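Local structure of aminoglycoside acetyltransferase meta-AAC0020 (Uncultured bacterium, 5F47) at the interface of chains A and B. The protein acetylates aminoglycoside antibiotics, transferring the acetyl group of acetyl-coenzyme A as an enzyme of the GNAT fold. Residues are numbered along the deposited sequence; one frame, centred on the assembly and turned at random. Chains: chain A/B, aminoglycoside acetyltransferase meta-AAC0020.

Contact 1: the interface of chains A and B. Residues chain A 47, 51, 54, 75; chain B 78-79.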
ATOM      1  N   HIS A  47      -3.319   6.128 -20.092  1.00 22.79           N
ATOM      2  CA  HIS A  47      -3.264   5.419 -18.822  1.00 19.90           C
ATOM      3  C   HIS A  47      -2.674   6.276 -17.715  1.00 19.49           C
ATOM      4  O   HIS A  47      -3.185   6.298 -16.598  1.00 17.85           O
ATOM      5  CB  HIS A  47      -2.447   4.127 -18.950  1.00 19.77           C
ATOM      6  CG  HIS A  47      -2.249   3.439 -17.636  1.00 20.78           C
ATOM      7  ND1 HIS A  47      -3.253   2.731 -17.021  1.00 22.06           N
ATOM      8  CD2 HIS A  47      -1.192   3.418 -16.784  1.00 19.74           C
ATOM      9  CE1 HIS A  47      -2.819   2.279 -15.852  1.00 21.79           C
ATOM     10  NE2 HIS A  47      -1.575   2.683 -15.686  1.00 19.31           N
ATOM     11  N   LEU A  51      -4.500   7.746 -14.160  1.00 16.78           N
ATOM     12  CA  LEU A  51      -3.912   7.579 -12.840  1.00 16.54           C
ATOM     13  C   LEU A  51      -3.779   8.930 -12.139  1.00 16.86           C
ATOM     14  O   LEU A  51      -4.126   9.068 -10.962  1.00 15.71           O
ATOM     15  CB  LEU A  51      -2.554   6.879 -12.959  1.00 16.10           C
ATOM     16  CG  LEU A  51      -1.722   6.725 -11.691  1.00 15.03           C
ATOM     17  CD1 LEU A  51      -2.556   6.137 -10.573  1.00 15.78           C
ATOM     18  CD2 LEU A  51      -0.540   5.823 -12.016  1.00 16.16           C
ATOM     19  N   GLN A  54      -6.900  10.169 -10.501  1.00 17.02           N
ATOM     20  CA  GLN A  54      -7.486   9.413  -9.385  1.00 17.30           C
ATOM     21  C   GLN A  54      -7.470  10.251  -8.116  1.00 20.40           C
ATOM     22  O   GLN A  54      -6.483  10.933  -7.843  1.00 21.75           O
ATOM     23  CB  GLN A  54      -6.741   8.094  -9.150  1.00 18.13           C
ATOM     24  CG  GLN A  54      -6.888   7.155 -10.313  1.00 18.34           C
ATOM     25  CD  GLN A  54      -6.290   5.777 -10.100  1.00 20.42           C
ATOM     26  OE1 GLN A  54      -6.176   5.002 -11.048  1.00 21.50           O
ATOM     27  NE2 GLN A  54      -5.896   5.460  -8.861  1.00 19.15           N
ATOM     28  N   TYR A  75      -0.005   6.831  -2.449  1.00 10.70           N
ATOM     29  CA  TYR A  75      -1.377   6.342  -2.555  1.00 10.88           C
ATOM     30  C   TYR A  75      -2.117   6.547  -1.250  1.00 12.63           C
ATOM     31  O   TYR A  75      -1.583   6.285  -0.178  1.00 14.09           O
ATOM     32  CB  TYR A  75      -1.420   4.848  -2.910  1.00 11.83           C
ATOM     33  CG  TYR A  75      -0.857   4.494  -4.255  1.00 12.85           C
ATOM     34  CD1 TYR A  75       0.502   4.244  -4.421  1.00 13.95           C
ATOM     35  CD2 TYR A  75      -1.690   4.373  -5.371  1.00 12.01           C
ATOM     36  CE1 TYR A  75       1.021   3.909  -5.672  1.00 12.23           C
ATOM     37  CE2 TYR A  75      -1.177   4.042  -6.615  1.00 12.43           C
ATOM     38  CZ  TYR A  75       0.176   3.799  -6.750  1.00 13.63           C
ATOM     39  OH  TYR A  75       0.687   3.491  -7.965  1.00 14.78           O
TER
ATOM     40  N   GLU B  78      -3.262   1.133  -8.958  1.00 13.69           N
ATOM     41  CA  GLU B  78      -2.962   1.349 -10.367  0.58 14.12           C
ATOM     42  C   GLU B  78      -1.530   1.838 -10.505  1.00 14.69           C
ATOM     43  O   GLU B  78      -1.100   2.703  -9.740  1.00 14.25           O
ATOM     44  CB  GLU B  78      -3.935   2.352 -10.975  0.58 16.11           C
ATOM     45  CG  GLU B  78      -5.373   1.878 -10.987  0.58 17.29           C
ATOM     46  CD  GLU B  78      -5.665   0.834 -12.053  0.58 20.15           C
ATOM     47  OE1 GLU B  78      -6.695   0.142 -11.919  0.58 21.58           O
ATOM     48  OE2 GLU B  78      -4.890   0.721 -13.030  0.58 20.59           O
ATOM     49  N   GLN B  79      -0.797   1.274 -11.465  1.00 13.63           N
ATOM     50  CA  GLN B  79       0.624   1.576 -11.643  1.00 12.67           C
ATOM     51  C   GLN B  79       0.942   2.589 -12.724  1.00 13.76           C
ATOM     52  O   GLN B  79       0.177   2.768 -13.677  1.00 15.22           O
ATOM     53  CB  GLN B  79       1.409   0.314 -12.003  1.00 15.14           C
ATOM     54  CG  GLN B  79       1.370  -0.781 -10.955  1.00 17.67           C
ATOM     55  CD  GLN B  79       2.382  -1.849 -11.279  1.00 18.61           C
ATOM     56  OE1 GLN B  79       3.561  -1.719 -10.948  1.00 21.73           O
ATOM     57  NE2 GLN B  79       1.937  -2.904 -11.971  1.00 18.45           N
TER
HETATM   58  O   HOH W   1      -5.406   2.725  -7.515  1.00 17.97           O
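B:Glu78 lies against A:Gln54 and A:Leu51 of chain A, burying 74 Å² of its surface. Chi1 (-64°) sets CG beside the backbone N, where CB and CG face A:Gln54, and the bend at chi2 (-75°) turns the carboxylate: the amide oxygen OE1 of A:Gln54 sits 3.2 Å from CG of B:Glu78. The amide and carboxylate planes are nearly perpendicular, 82° apart. A long, flexible glutamine suits this place, because its other amide atom works too: NE2 of A:Gln54 reaches a water at 3.1 Å that also bonds the backbone N of B:Glu78. The backbone carbonyl beyond is met by A:Tyr75, whose hydroxyl OH donates to O of B:Glu78 at 2.6 Å, tilted from the carbonyl plane. One residue on, A:His47 donates from NE2 to O of B:Gln79 at 2.7 Å, nearly in line with the C=O and in the plane of the imidazole. The carboxylate of B:Glu78 lies near this ring and might favour its positive form. A:Leu51 adds an apolar contact, CD1 4.0 Å from CB of B:Glu78, the two side chains passing in opposite directions. Thus the loop following strand 67-77 of chain B is read by helix 45-52, the segment just after it, and strand 67-77 of chain A.

Contact 2: the interface of chains A and B. Residues chain A 77, 80, 86; chain B 88, 90.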
ATOM      1  N   LEU A  77      -4.809   5.271   1.297  1.00 12.66           N
ATOM      2  CA  LEU A  77      -5.511   4.046   1.708  1.00 12.09           C
ATOM      3  C   LEU A  77      -6.539   4.467   2.767  1.00 12.32           C
ATOM      4  O   LEU A  77      -6.186   4.744   3.924  1.00 14.27           O
ATOM      5  CB  LEU A  77      -4.538   3.014   2.273  1.00 13.56           C
ATOM      6  CG  LEU A  77      -3.282   2.673   1.451  1.00 13.31           C
ATOM      7  CD1 LEU A  77      -2.373   1.726   2.224  1.00 15.06           C
ATOM      8  CD2 LEU A  77      -3.623   2.056   0.100  1.00 14.73           C
ATOM      9  N   TYR A  80     -10.318   1.099   7.591  1.00 15.24           N
ATOM     10  CA  TYR A  80     -11.475   0.626   8.357  1.00 16.18           C
ATOM     11  C   TYR A  80     -11.223   0.715   9.857  1.00 17.40           C
ATOM     12  O   TYR A  80     -12.130   0.497  10.642  1.00 19.28           O
ATOM     13  CB  TYR A  80     -11.857  -0.819   7.964  1.00 16.83           C
ATOM     14  CG  TYR A  80     -10.664  -1.694   7.706  1.00 16.54           C
ATOM     15  CD1 TYR A  80     -10.101  -2.456   8.721  1.00 17.29           C
ATOM     16  CD2 TYR A  80     -10.080  -1.748   6.435  1.00 17.54           C
ATOM     17  CE1 TYR A  80      -8.984  -3.229   8.490  1.00 17.11           C
ATOM     18  CE2 TYR A  80      -8.965  -2.517   6.199  1.00 18.47           C
ATOM     19  CZ  TYR A  80      -8.428  -3.261   7.216  1.00 17.82           C
ATOM     20  OH  TYR A  80      -7.315  -4.019   6.959  1.00 19.10           O
ATOM     21  N   LEU A  86      -4.641   6.531   5.660  1.00 12.87           N
ATOM     22  CA  LEU A  86      -3.201   6.357   5.542  1.00 13.41           C
ATOM     23  C   LEU A  86      -2.724   6.887   4.205  1.00 12.00           C
ATOM     24  O   LEU A  86      -3.450   6.825   3.208  1.00 13.30           O
ATOM     25  CB  LEU A  86      -2.810   4.872   5.650  1.00 14.19           C
ATOM     26  CG  LEU A  86      -3.184   4.167   6.948  1.00 16.82           C
ATOM     27  CD1 LEU A  86      -2.735   2.704   6.842  1.00 19.71           C
ATOM     28  CD2 LEU A  86      -2.551   4.843   8.154  1.00 18.17           C
TER
ATOM     29  N   TYR B  88      -2.564  -4.947  -3.108  1.00 12.06           N
ATOM     30  CA  TYR B  88      -1.882  -4.889  -1.821  1.00 11.51           C
ATOM     31  C   TYR B  88      -2.770  -5.525  -0.774  1.00 12.30           C
ATOM     32  O   TYR B  88      -3.788  -4.946  -0.417  1.00 12.45           O
ATOM     33  CB  TYR B  88      -1.627  -3.415  -1.466  1.00 12.63           C
ATOM     34  CG  TYR B  88      -0.872  -3.130  -0.208  1.00 13.56           C
ATOM     35  CD1 TYR B  88      -0.135  -4.101   0.448  1.00 15.34           C
ATOM     36  CD2 TYR B  88      -0.889  -1.848   0.325  1.00 16.00           C
ATOM     37  CE1 TYR B  88       0.563  -3.802   1.607  1.00 17.39           C
ATOM     38  CE2 TYR B  88      -0.186  -1.541   1.471  1.00 18.63           C
ATOM     39  CZ  TYR B  88       0.541  -2.516   2.102  1.00 18.29           C
ATOM     40  OH  TYR B  88       1.235  -2.197   3.237  1.00 20.35           O
ATOM     41  N   TYR B  90      -3.606  -5.920   2.799  1.00 12.58           N
ATOM     42  CA  TYR B  90      -3.227  -5.109   3.931  1.00 12.49           C
ATOM     43  C   TYR B  90      -3.292  -5.872   5.256  1.00 14.47           C
ATOM     44  O   TYR B  90      -2.363  -5.789   6.070  1.00 16.50           O
ATOM     45  CB  TYR B  90      -4.110  -3.842   3.995  1.00 14.08           C
ATOM     46  CG  TYR B  90      -3.585  -2.875   5.016  1.00 14.98           C
ATOM     47  CD1 TYR B  90      -2.526  -2.018   4.712  1.00 17.04           C
ATOM     48  CD2 TYR B  90      -4.092  -2.873   6.313  1.00 16.22           C
ATOM     49  CE1 TYR B  90      -2.013  -1.146   5.690  1.00 19.04           C
ATOM     50  CE2 TYR B  90      -3.584  -2.015   7.289  1.00 19.83           C
ATOM     51  CZ  TYR B  90      -2.553  -1.158   6.972  1.00 20.79           C
ATOM     52  OH  TYR B  90      -2.080  -0.333   7.974  1.00 26.13           O
TER
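The end of strand 67-77, the loop after it and the start of strand 86-94 in chain A meet strand 86-94 of chain B, with A:Leu86 against B:Tyr90 at the centre. CD1 of A:Leu86 reaches the phenol end of the tyrosine, 3.9 Å from CZ and 3.3 Å from the hydroxyl OH of B:Tyr90. The two side chains cross at about a right angle, and one delta-methyl of the leucine meets the hydroxyl end of the phenol. A:Tyr80 reaches another part of that ring. Its first torsion places CG between the backbone N and the carbonyl carbon (chi1 38°), an uncommon setting for an aromatic residue, from which the hydroxyl OH of A:Tyr80 comes to 3.5 Å from CD2 of B:Tyr90. Farther along, CD1 of A:Leu77 touches CE2 of B:Tyr88 at 4.0 Å. Leucines suit these places because their compact methyls pack on aromatic carbon, while a tyrosine offers a broad apolar ring and still carries a polar tip. The 83 Å² hidden here is modest. In the fold, two neighbouring strands of chain A, joined by the loop bearing A:Tyr80, bring their adjoining ends to strand 86-94 of chain B, whose backbone departs from extended geometry at B:Tyr90 (psi -49°).

Contact 3: the interface of chains A and B. Residues chain A 135, 146-148; chain B 150-152.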
ATOM      1  N   LEU A 135      18.172   3.714   3.974  1.00 19.74           N
ATOM      2  CA  LEU A 135      17.850   3.628   5.392  1.00 19.41           C
ATOM      3  C   LEU A 135      18.372   4.856   6.127  1.00 19.83           C
ATOM      4  O   LEU A 135      17.664   5.429   6.954  1.00 19.84           O
ATOM      5  CB  LEU A 135      18.418   2.347   6.019  1.00 21.45           C
ATOM      6  CG  LEU A 135      17.834   1.022   5.505  1.00 21.13           C
ATOM      7  CD1 LEU A 135      18.529  -0.180   6.161  1.00 23.16           C
ATOM      8  CD2 LEU A 135      16.327   0.933   5.661  1.00 20.65           C
ATOM      9  N   GLU A 146      10.243   2.835  13.142  1.00 15.64           N
ATOM     10  CA  GLU A 146      10.895   2.027  12.118  1.00 16.17           C
ATOM     11  C   GLU A 146      10.688   0.574  12.506  1.00 16.71           C
ATOM     12  O   GLU A 146      10.934   0.198  13.644  1.00 18.58           O
ATOM     13  CB  GLU A 146      12.390   2.375  12.053  1.00 20.89           C
ATOM     14  CG  GLU A 146      13.244   1.415  11.286  1.00 23.60           C
ATOM     15  CD  GLU A 146      14.720   1.739  11.379  1.00 24.27           C
ATOM     16  OE1 GLU A 146      15.075   2.874  11.780  1.00 23.15           O
ATOM     17  OE2 GLU A 146      15.523   0.844  11.044  1.00 26.56           O
ATOM     18  N   GLU A 147      10.238  -0.244  11.565  1.00 14.80           N
ATOM     19  CA  GLU A 147       9.977  -1.652  11.860  1.00 19.57           C
ATOM     20  C   GLU A 147      10.529  -2.568  10.771  1.00 16.99           C
ATOM     21  O   GLU A 147      10.382  -2.288   9.590  1.00 15.53           O
ATOM     22  CB  GLU A 147       8.470  -1.884  12.039  1.00 25.29           C
ATOM     23  CG  GLU A 147       7.921  -1.139  13.275  1.00 32.67           C
ATOM     24  CD  GLU A 147       6.415  -1.243  13.449  1.00 42.98           C
ATOM     25  OE1 GLU A 147       5.785  -2.084  12.769  1.00 45.81           O
ATOM     26  OE2 GLU A 147       5.866  -0.482  14.287  1.00 42.67           O
ATOM     27  N   GLN A 148      11.154  -3.665  11.181  1.00 17.85           N
ATOM     28  CA  GLN A 148      11.592  -4.708  10.240  1.00 18.40           C
ATOM     29  C   GLN A 148      10.405  -5.493   9.725  1.00 16.80           C
ATOM     30  O   GLN A 148       9.573  -5.962  10.512  1.00 18.21           O
ATOM     31  CB  GLN A 148      12.568  -5.664  10.913  1.00 22.50           C
ATOM     32  CG  GLN A 148      13.792  -5.009  11.503  1.00 30.48           C
ATOM     33  CD  GLN A 148      14.712  -4.448  10.446  1.00 36.37           C
ATOM     34  OE1 GLN A 148      15.041  -5.131   9.470  1.00 42.54           O
ATOM     35  NE2 GLN A 148      15.151  -3.209  10.640  1.00 40.86           N
TER
ATOM     36  N   VAL B 150      12.265  -2.618   5.490  1.00 13.99           N
ATOM     37  CA  VAL B 150      12.062  -1.794   6.667  1.00 13.70           C
ATOM     38  C   VAL B 150      10.919  -0.833   6.379  1.00 14.75           C
ATOM     39  O   VAL B 150      10.856  -0.258   5.286  1.00 15.82           O
ATOM     40  CB  VAL B 150      13.344  -1.006   7.023  1.00 13.90           C
ATOM     41  CG1 VAL B 150      13.108  -0.097   8.212  1.00 17.31           C
ATOM     42  CG2 VAL B 150      14.499  -1.962   7.283  1.00 17.25           C
ATOM     43  N   HIS B 151       9.981  -0.708   7.311  1.00 13.09           N
ATOM     44  CA  HIS B 151       8.939   0.307   7.161  1.00 12.48           C
ATOM     45  C   HIS B 151       9.211   1.470   8.079  1.00 13.62           C
ATOM     46  O   HIS B 151       9.552   1.282   9.233  1.00 15.03           O
ATOM     47  CB  HIS B 151       7.541  -0.264   7.452  1.00 13.39           C
ATOM     48  CG  HIS B 151       6.964  -1.045   6.311  1.00 16.48           C
ATOM     49  ND1 HIS B 151       5.649  -1.453   6.286  1.00 18.07           N
ATOM     50  CD2 HIS B 151       7.528  -1.509   5.168  1.00 18.04           C
ATOM     51  CE1 HIS B 151       5.422  -2.125   5.168  1.00 18.04           C
ATOM     52  NE2 HIS B 151       6.543  -2.172   4.474  1.00 17.01           N
ATOM     53  N   PHE B 152       9.041   2.673   7.543  1.00 11.42           N
ATOM     54  CA  PHE B 152       9.147   3.899   8.328  1.00 11.68           C
ATOM     55  C   PHE B 152       7.777   4.540   8.395  1.00 12.77           C
ATOM     56  O   PHE B 152       7.077   4.603   7.390  1.00 12.51           O
ATOM     57  CB  PHE B 152      10.150   4.870   7.711  1.00 11.21           C
ATOM     58  CG  PHE B 152      11.553   4.360   7.719  1.00 13.30           C
ATOM     59  CD1 PHE B 152      12.052   3.658   6.635  1.00 13.25           C
ATOM     60  CD2 PHE B 152      12.391   4.589   8.803  1.00 14.99           C
ATOM     61  CE1 PHE B 152      13.360   3.174   6.638  1.00 14.91           C
ATOM     62  CE2 PHE B 152      13.694   4.095   8.807  1.00 16.44           C
ATOM     63  CZ  PHE B 152      14.178   3.408   7.721  1.00 16.33           C
TER
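Strand 145-155 of chain A runs antiparallel to its own counterpart in chain B, while helix 132-139 of chain A packs on the side chains of the partner strand. A:Glu147 and B:His151 form a pair joined by two reciprocal backbone hydrogen bonds: N of A:Glu147 donates to O of B:His151 at 2.9 Å, and N of B:His151 returns a bond to O of A:Glu147 at 2.8 Å. These main-chain bonds ask nothing of the side chains; A:Glu147 is poorly ordered, so its details deserve some caution. The flanking bridges join A:Glu146 to B:Phe152 and A:Gln148 to B:Val150. B:Val150, a beta-branched residue well suited to a strand, buries 42 Å² and divides its methyls: CG1 meets CG of A:Glu146 at 3.4 Å, whereas CG2 faces A:Leu135 and the amide of A:Gln148. A:Glu146 lies beside B:Phe152, pointing the same way, its CG anti to the backbone N (chi1 166°) and its chain extended, so that stem and carboxylate both run beside the ring, OE1 of A:Glu146 3.5 Å from CE2 of B:Phe152. The carboxylate plane is turned 48° from the phenyl ring. A:Leu135 comes from the helix to the edge of that ring, in its plane: CD2 of A:Leu135 is 3.8 Å from CE1 of B:Phe152.

The centres of the C-alpha atoms lie about 15 Å apart for contact 1 and contact 2, 17 Å for contact 2 and contact 3, and 25 Å for contact 1 and contact 3. Contact 2 thus bridges the loop grip of one end and the strand pairing of the other. Contacts 1 and 2 share strand 67-77 and the loop that follows it: the loop of chain B offers main-chain carbonyls and the B:Glu78 side chain in contact 1, that of chain A the A:Tyr80 side chain in contact 2. Each contact recurs with the chains exchanged across the two-fold axis. That suggests a stable dimer, although the structure alone does not prove one.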